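Local coordinates for protein alkane monooxygenase (Geobacillus thermodenitrificans, PDB 3B9O) that belongs to the luciferase-like monooxygenase family, is built on a TIM-barrel fold and holds flavin mononucleotide in a pocket, at residues A[43-47]-A[95-99]; A[283-287]-A[388-393]; A[356-361]-A[396-400]. Numbering follows the deposited sequence.

Contact 1 (A[43-47]-A[95-99])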
loop_
_atom_site.group_PDB
_atom_site.type_symbol
_atom_site.label_atom_id
_atom_site.label_comp_id
_atom_site.label_asym_id
_atom_site.label_seq_id
_atom_site.Cartn_x
_atom_site.Cartn_y
_atom_site.Cartn_z
ATOM N N ALA A 43 5.885 12.955 7.511
ATOM C CA ALA A 43 6.252 11.860 8.398
ATOM C C ALA A 43 6.122 12.319 9.854
ATOM O O ALA A 43 5.543 11.614 10.688
ATOM C CB ALA A 43 7.705 11.380 8.103
ATOM N N GLN A 44 6.598 13.538 10.124
ATOM C CA GLN A 44 6.525 14.095 11.465
ATOM C C GLN A 44 5.071 14.307 11.919
ATOM O O GLN A 44 4.722 13.991 13.066
ATOM C CB GLN A 44 7.324 15.409 11.564
ATOM C CG GLN A 44 8.858 15.202 11.598
ATOM C CD GLN A 44 9.599 16.530 11.427
ATOM O OE1 GLN A 44 9.382 17.300 10.463
ATOM N NE2 GLN A 44 10.447 16.822 12.377
ATOM N N LEU A 45 4.263 14.884 11.030
ATOM C CA LEU A 45 2.801 15.038 11.265
ATOM C C LEU A 45 2.159 13.667 11.596
ATOM O O LEU A 45 1.416 13.530 12.588
ATOM C CB LEU A 45 2.110 15.702 10.056
ATOM C CG LEU A 45 0.573 15.644 10.100
ATOM C CD1 LEU A 45 0.041 16.518 11.237
ATOM C CD2 LEU A 45 0.012 16.101 8.757
ATOM N N LEU A 46 2.440 12.644 10.784
ATOM C CA LEU A 46 1.763 11.348 10.937
ATOM C C LEU A 46 2.149 10.689 12.264
ATOM O O LEU A 46 1.328 10.026 12.897
ATOM C CB LEU A 46 2.082 10.407 9.745
ATOM C CG LEU A 46 1.552 10.969 8.411
ATOM C CD1 LEU A 46 1.856 10.006 7.279
ATOM C CD2 LEU A 46 0.045 11.278 8.463
ATOM N N GLU A 47 3.417 10.833 12.644
ATOM C CA GLU A 47 3.880 10.286 13.916
ATOM C C GLU A 47 3.240 11.025 15.087
ATOM O O GLU A 47 2.836 10.387 16.044
ATOM C CB GLU A 47 5.406 10.311 14.001
ATOM C CG GLU A 47 5.924 9.735 15.298
ATOM C CD GLU A 47 7.274 9.085 15.141
ATOM O OE1 GLU A 47 8.293 9.683 15.555
ATOM O OE2 GLU A 47 7.315 7.997 14.587
ATOM N N VAL A 95 13.516 11.271 10.707
ATOM C CA VAL A 95 12.760 12.235 11.570
ATOM C C VAL A 95 11.665 11.583 12.394
ATOM O O VAL A 95 10.894 12.271 13.042
ATOM C CB VAL A 95 12.158 13.412 10.745
ATOM C CG1 VAL A 95 13.274 14.162 10.010
ATOM C CG2 VAL A 95 11.093 12.895 9.713
ATOM N N THR A 96 11.575 10.245 12.359
ATOM C CA THR A 96 10.550 9.529 13.127
ATOM C C THR A 96 11.104 8.332 13.924
ATOM O O THR A 96 12.145 7.774 13.575
ATOM C CB THR A 96 9.379 9.035 12.194
ATOM O OG1 THR A 96 9.932 8.186 11.176
ATOM C CG2 THR A 96 8.647 10.202 11.522
ATOM N N LYS A 97 10.404 7.967 15.014
ATOM C CA LYS A 97 10.808 6.877 15.879
ATOM C C LYS A 97 10.056 5.567 15.638
ATOM O O LYS A 97 10.628 4.499 15.788
ATOM C CB LYS A 97 10.644 7.302 17.347
ATOM C CG LYS A 97 11.145 6.290 18.330
ATOM C CD LYS A 97 10.950 6.788 19.763
ATOM C CE LYS A 97 11.359 5.732 20.790
ATOM N NZ LYS A 97 11.098 6.282 22.170
ATOM N N HIS A 98 8.762 5.669 15.318
ATOM C CA HIS A 98 7.845 4.529 15.263
ATOM C C HIS A 98 7.091 4.384 13.962
ATOM O O HIS A 98 6.734 3.271 13.600
ATOM C CB HIS A 98 6.775 4.705 16.335
ATOM C CG HIS A 98 7.309 4.663 17.719
ATOM N ND1 HIS A 98 7.829 3.512 18.265
ATOM C CD2 HIS A 98 7.385 5.620 18.682
ATOM C CE1 HIS A 98 8.234 3.764 19.500
ATOM N NE2 HIS A 98 7.953 5.025 19.785
ATOM N N LEU A 99 6.810 5.504 13.291
ATOM C CA LEU A 99 6.103 5.471 12.019
ATOM C C LEU A 99 6.763 4.466 11.050
ATOM O O LEU A 99 7.998 4.482 10.862
ATOM C CB LEU A 99 6.027 6.867 11.401
ATOM C CG LEU A 99 5.178 7.005 10.103
ATOM C CD1 LEU A 99 3.618 6.932 10.369
ATOM C CD2 LEU A 99 5.518 8.301 9.377
HETATM O O HOH W 1 8.480 12.356 14.633
#
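Leu-99 and Ala-43 form the apolar centre where helix 36-48 meets the loop leading into strand 100-106. The CB of Ala-43 lies 4.0 Å from Leu-99 CD2, and the other methyl of the leucine, CD1, comes within 3.9 Å of Leu-46 CB. Alanine suits this position because its single methyl lets the loop come close to the helix backbone: Thr-96 CG2 sits 3.7 Å from Ala-43 CB and 3.5 Å from Ala-43 O. Thr-96 is buried as well, and it offers its methyl here while its OG1 bonds elsewhere, to Met-92 O and to Arg-129. Farther out, Val-95, the first residue past helix 89-94, uses CG2 to touch Ala-43 CB at 4.0 Å and the aliphatic Gln-44 CG at 3.7 Å.

Glu-47 makes up the polar edge. Its extended side chain carries the carboxylate onto three consecutive backbone amides. OE1 accepts from Lys-97 N at 2.8 Å, whereas OE2 accepts from His-98 N at 2.8 Å and from Leu-99 N at 2.9 Å, all with nearly straight N-H geometry. A water extends the network, donating to Glu-47 OE1 (2.8 Å) and to Val-95 O (2.9 Å). Near this edge the His-98 ring stacks on Tyr-407.

Here the amides of 97-99, outside any helix or strand, find their partner in one glutamate. Its negative charge is stabilised by these main-chain N-H dipoles, and the loop is tied to the helix just ahead of strand 100-106.

Contact 2 (A[283-287]-A[388-393])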
loop_
_atom_site.group_PDB
_atom_site.type_symbol
_atom_site.label_atom_id
_atom_site.label_comp_id
_atom_site.label_asym_id
_atom_site.label_seq_id
_atom_site.Cartn_x
_atom_site.Cartn_y
_atom_site.Cartn_z
ATOM N N VAL A 283 -12.107 10.795 4.531
ATOM C CA VAL A 283 -12.755 11.398 5.683
ATOM C C VAL A 283 -12.792 12.903 5.450
ATOM O O VAL A 283 -11.771 13.501 5.123
ATOM C CB VAL A 283 -11.998 11.084 7.019
ATOM C CG1 VAL A 283 -12.552 11.935 8.135
ATOM C CG2 VAL A 283 -12.082 9.539 7.360
ATOM N N ILE A 284 -13.974 13.500 5.582
ATOM C CA ILE A 284 -14.102 14.944 5.566
ATOM C C ILE A 284 -14.805 15.273 6.876
ATOM O O ILE A 284 -16.004 14.939 7.077
ATOM C CB ILE A 284 -14.938 15.465 4.374
ATOM C CG1 ILE A 284 -14.283 15.128 3.023
ATOM C CG2 ILE A 284 -15.173 17.001 4.528
ATOM C CD1 ILE A 284 -15.269 15.232 1.802
ATOM N N VAL A 285 -14.069 15.897 7.783
ATOM C CA VAL A 285 -14.526 16.069 9.160
ATOM C C VAL A 285 -14.571 17.561 9.574
ATOM O O VAL A 285 -13.745 18.392 9.123
ATOM C CB VAL A 285 -13.699 15.176 10.148
ATOM C CG1 VAL A 285 -12.233 15.622 10.230
ATOM C CG2 VAL A 285 -14.333 15.125 11.566
ATOM N N GLY A 286 -15.555 17.894 10.411
ATOM C CA GLY A 286 -15.649 19.232 11.012
ATOM C C GLY A 286 -16.216 19.148 12.420
ATOM O O GLY A 286 -16.750 18.123 12.839
ATOM N N LYS A 287 -16.121 20.245 13.151
ATOM C CA LYS A 287 -16.678 20.305 14.505
ATOM C C LYS A 287 -18.194 20.193 14.480
ATOM O O LYS A 287 -18.817 19.728 15.449
ATOM C CB LYS A 287 -16.220 21.595 15.176
ATOM C CG LYS A 287 -14.689 21.598 15.271
ATOM C CD LYS A 287 -14.099 22.956 15.603
ATOM C CE LYS A 287 -13.363 22.863 16.913
ATOM N NZ LYS A 287 -14.347 22.514 17.986
ATOM N N ASP A 388 -6.900 17.512 9.672
ATOM C CA ASP A 388 -8.250 17.426 10.257
ATOM C C ASP A 388 -8.494 16.080 10.939
ATOM O O ASP A 388 -9.103 16.024 12.005
ATOM C CB ASP A 388 -9.304 17.583 9.174
ATOM C CG ASP A 388 -9.394 18.990 8.635
ATOM O OD1 ASP A 388 -8.728 19.890 9.201
ATOM O OD2 ASP A 388 -10.080 19.173 7.591
ATOM N N PHE A 389 -8.026 14.995 10.313
ATOM C CA PHE A 389 -8.179 13.669 10.904
ATOM C C PHE A 389 -7.462 13.605 12.272
ATOM O O PHE A 389 -8.025 13.138 13.263
ATOM C CB PHE A 389 -7.623 12.562 9.986
ATOM C CG PHE A 389 -7.912 11.162 10.494
ATOM C CD1 PHE A 389 -6.970 10.492 11.292
ATOM C CD2 PHE A 389 -9.146 10.533 10.219
ATOM C CE1 PHE A 389 -7.233 9.185 11.783
ATOM C CE2 PHE A 389 -9.424 9.224 10.699
ATOM C CZ PHE A 389 -8.469 8.562 11.493
ATOM N N ILE A 390 -6.218 14.058 12.296
ATOM C CA ILE A 390 -5.430 14.102 13.511
ATOM C C ILE A 390 -6.015 15.036 14.581
ATOM O O ILE A 390 -6.066 14.664 15.754
ATOM C CB ILE A 390 -3.935 14.409 13.214
ATOM C CG1 ILE A 390 -3.338 13.220 12.437
ATOM C CG2 ILE A 390 -3.147 14.639 14.542
ATOM C CD1 ILE A 390 -1.957 13.430 11.774
ATOM N N GLU A 391 -6.433 16.238 14.199
ATOM C CA GLU A 391 -6.953 17.165 15.212
ATOM C C GLU A 391 -8.318 16.763 15.772
ATOM O O GLU A 391 -8.562 16.990 16.930
ATOM C CB GLU A 391 -7.008 18.597 14.683
ATOM C CG GLU A 391 -5.632 19.147 14.277
ATOM C CD GLU A 391 -5.683 20.570 13.733
ATOM O OE1 GLU A 391 -4.600 21.176 13.641
ATOM O OE2 GLU A 391 -6.777 21.087 13.394
ATOM N N LEU A 392 -9.195 16.224 14.923
ATOM C CA LEU A 392 -10.615 15.962 15.284
ATOM C C LEU A 392 -10.997 14.474 15.471
ATOM O O LEU A 392 -11.641 14.111 16.453
ATOM C CB LEU A 392 -11.553 16.626 14.261
ATOM C CG LEU A 392 -11.434 18.146 14.062
ATOM C CD1 LEU A 392 -12.373 18.646 12.963
ATOM C CD2 LEU A 392 -11.696 18.866 15.384
ATOM N N VAL A 393 -10.574 13.600 14.572
ATOM C CA VAL A 393 -11.009 12.206 14.685
ATOM C C VAL A 393 -10.157 11.408 15.678
ATOM O O VAL A 393 -10.679 10.545 16.406
ATOM C CB VAL A 393 -11.055 11.481 13.335
ATOM C CG1 VAL A 393 -11.608 10.004 13.522
ATOM C CG2 VAL A 393 -11.918 12.281 12.359
HETATM O O HOH W 2 -11.588 16.841 6.897
#
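This is strand-to-helix packing of a TIM barrel: the end of strand 276-285 lies under helix 384-399, which covers it from outside. The axes of the short segments approach to 8.8 Å, and their N-to-C directions differ by 55°.

Val-283 points toward the helix. Its CG2 is 4.2 Å from Phe-389 CD2, and its CG1 is 4.3 Å from Val-393 CG2, so each methyl of the branched side chain meets a different helix residue. Ile-284, following the alternation of a strand, points away and packs instead on Leu-296 and Phe-299 of helix 289-302.

Val-285 turns back toward the helix and is the residue most covered by it. CG1 reaches Asp-388 CB at 3.7 Å and Leu-392 CD1 at 4.1 Å, while CG2 meets Val-393 CG2 at 3.8 Å. Beta-branched valine suits both demands, the extended backbone and a broad apolar face. A water gives a polar link beside it: it accepts from Val-285 N at 2.8 Å and lies 2.9 Å from Asp-388 OD2, within hydrogen-bonding distance. Lys-295 makes a second bridge, its NZ forming a salt bridge with that carboxylate and a hydrogen bond to Val-285 O.

Gly-286 is the first residue past the strand, and its CA lies 3.9 Å from Leu-392 CD1. On the helix, Leu-392 and Val-393 fall within a wider pi-type turn, and both point toward the strand. The exposed Lys-287 touches the helix with its aliphatic part, CG lying 4.1 Å from Leu-392 CD2.

Contact 3 (A[356-361]-A[396-400])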
loop_
_atom_site.group_PDB
_atom_site.type_symbol
_atom_site.label_atom_id
_atom_site.label_comp_id
_atom_site.label_asym_id
_atom_site.label_seq_id
_atom_site.Cartn_x
_atom_site.Cartn_y
_atom_site.Cartn_z
ATOM N N PRO A 356 -16.536 14.365 14.221
ATOM C CA PRO A 356 -15.692 13.235 14.634
ATOM C C PRO A 356 -16.453 12.063 15.244
ATOM O O PRO A 356 -16.011 10.934 15.066
ATOM C CB PRO A 356 -14.773 13.824 15.696
ATOM C CG PRO A 356 -14.805 15.323 15.471
ATOM C CD PRO A 356 -16.139 15.626 14.873
ATOM N N LYS A 357 -17.541 12.325 15.977
ATOM C CA LYS A 357 -18.334 11.235 16.520
ATOM C C LYS A 357 -18.848 10.358 15.385
ATOM O O LYS A 357 -18.692 9.122 15.440
ATOM C CB LYS A 357 -19.495 11.676 17.432
ATOM C CG LYS A 357 -20.147 10.419 18.145
ATOM C CD LYS A 357 -21.433 10.742 18.893
ATOM C CE LYS A 357 -22.067 9.429 19.409
ATOM N NZ LYS A 357 -22.663 8.675 18.235
ATOM N N LYS A 358 -19.423 10.988 14.368
ATOM C CA LYS A 358 -19.927 10.255 13.181
ATOM C C LYS A 358 -18.832 9.482 12.443
ATOM O O LYS A 358 -19.025 8.297 12.101
ATOM C CB LYS A 358 -20.644 11.181 12.193
ATOM C CG LYS A 358 -21.102 10.450 10.921
ATOM C CD LYS A 358 -22.089 11.240 10.108
ATOM C CE LYS A 358 -22.396 10.445 8.827
ATOM N NZ LYS A 358 -22.526 11.306 7.648
ATOM N N VAL A 359 -17.709 10.135 12.158
ATOM C CA VAL A 359 -16.615 9.435 11.414
ATOM C C VAL A 359 -16.186 8.187 12.174
ATOM O O VAL A 359 -16.009 7.091 11.613
ATOM C CB VAL A 359 -15.391 10.393 11.174
ATOM C CG1 VAL A 359 -14.174 9.664 10.545
ATOM C CG2 VAL A 359 -15.821 11.596 10.314
ATOM N N ALA A 360 -15.971 8.366 13.463
ATOM C CA ALA A 360 -15.569 7.290 14.325
ATOM C C ALA A 360 -16.603 6.158 14.375
ATOM O O ALA A 360 -16.244 4.941 14.330
ATOM C CB ALA A 360 -15.296 7.844 15.740
ATOM N N ASP A 361 -17.876 6.550 14.520
ATOM C CA ASP A 361 -19.000 5.574 14.418
ATOM C C ASP A 361 -18.945 4.715 13.143
ATOM O O ASP A 361 -19.064 3.469 13.198
ATOM C CB ASP A 361 -20.380 6.271 14.523
ATOM C CG ASP A 361 -20.672 6.801 15.923
ATOM O OD1 ASP A 361 -20.020 6.359 16.887
ATOM O OD2 ASP A 361 -21.555 7.687 16.076
ATOM N N GLU A 396 -11.165 11.497 19.388
ATOM C CA GLU A 396 -12.447 10.791 19.495
ATOM C C GLU A 396 -12.249 9.261 19.498
ATOM O O GLU A 396 -12.803 8.552 20.331
ATOM C CB GLU A 396 -13.354 11.206 18.337
ATOM C CG GLU A 396 -14.710 10.437 18.278
ATOM C CD GLU A 396 -15.689 10.867 19.371
ATOM O OE1 GLU A 396 -15.509 11.970 19.966
ATOM O OE2 GLU A 396 -16.638 10.086 19.613
ATOM N N LEU A 397 -11.466 8.765 18.554
ATOM C CA LEU A 397 -11.089 7.358 18.522
ATOM C C LEU A 397 -10.349 6.930 19.797
ATOM O O LEU A 397 -10.587 5.840 20.313
ATOM C CB LEU A 397 -10.173 7.096 17.310
ATOM C CG LEU A 397 -10.675 6.532 15.990
ATOM C CD1 LEU A 397 -12.179 6.368 15.833
ATOM C CD2 LEU A 397 -9.920 7.079 14.744
ATOM N N GLN A 398 -9.409 7.757 20.254
ATOM C CA GLN A 398 -8.596 7.457 21.458
ATOM C C GLN A 398 -9.434 7.345 22.752
ATOM O O GLN A 398 -9.287 6.390 23.519
ATOM C CB GLN A 398 -7.492 8.504 21.640
ATOM C CG GLN A 398 -6.368 8.380 20.602
ATOM C CD GLN A 398 -5.347 9.522 20.627
ATOM O OE1 GLN A 398 -4.157 9.299 20.319
ATOM N NE2 GLN A 398 -5.784 10.725 20.958
ATOM N N LYS A 399 -10.337 8.307 22.951
ATOM C CA LYS A 399 -11.239 8.336 24.114
ATOM C C LYS A 399 -12.112 7.064 24.161
ATOM O O LYS A 399 -12.441 6.544 25.231
ATOM C CB LYS A 399 -12.063 9.628 24.081
ATOM C CG LYS A 399 -13.490 9.512 24.543
ATOM C CD LYS A 399 -14.479 10.080 23.507
ATOM C CE LYS A 399 -14.662 11.592 23.639
ATOM N NZ LYS A 399 -15.886 12.036 22.876
ATOM N N ARG A 400 -12.457 6.544 22.992
ATOM C CA ARG A 400 -13.291 5.354 22.892
ATOM C C ARG A 400 -12.568 4.015 22.957
ATOM O O ARG A 400 -13.212 2.956 22.841
ATOM C CB ARG A 400 -14.017 5.378 21.566
ATOM C CG ARG A 400 -15.051 6.401 21.431
ATOM C CD ARG A 400 -15.770 5.929 20.199
ATOM N NE ARG A 400 -16.458 7.006 19.580
ATOM C CZ ARG A 400 -17.270 6.876 18.551
ATOM N NH1 ARG A 400 -17.549 5.687 18.013
ATOM N NH2 ARG A 400 -17.802 7.961 18.083
#
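A salt-bridge network spans the gap between two outer helices of the barrel, joining the first turns of helix 356-370 to the C-terminal end of helix 384-399. At its middle is Arg-400, just past the last helical turn. Its NH1 bonds to Asp-361 OD1 at 2.8 Å in a salt bridge, and its NH2 makes weak hydrogen bonds of 3.0 Å both to that OD1 and to Lys-357 O. Within its own segment Arg-400 NH2 lies 2.9 Å from Glu-396 OE2, so the planar guanidinium serves two acids at once. Each acid has a lysine besides: Lys-357 NZ is 2.6 Å from Asp-361 OD2, one helical turn on, and Lys-399 NZ is 2.9 Å from Glu-396 OE1.

Beside the charges the helices pack closely. Ala-360, small enough to fit, sets its CB over one face of the guanidinium and 3.5 Å from Leu-397 CD1. Pro-356 meets Glu-396 CB to CB at 4.0 Å; a proline is well placed in a first helical turn, where its missing N-H costs no helical bond. The charge network is a feature of this pair, whereas neighbouring helices packed side by side around the barrel are characteristic of the (beta/alpha)8 fold.

From the N terminus, contact 1 comes first: it closes a loop from helix 36-48 through strand 53-57 and helices 71-75 and 89-94 to the loop just before strand 100-106, before the others open. Contact 2 opens at 283-287 and contact 3 at 356-361; they then close in the same order, at 388-393 and 396-400, so the two cross. Both end on helix 384-399, which is thereby bound to strand 276-285 and to helix 356-370, and Pro-356 touches residues of contact 2. The same helix meets contact 1, where Ile-390 CD1 lies 3.5 Å from Leu-45 O, bringing early and late parts of the barrel together.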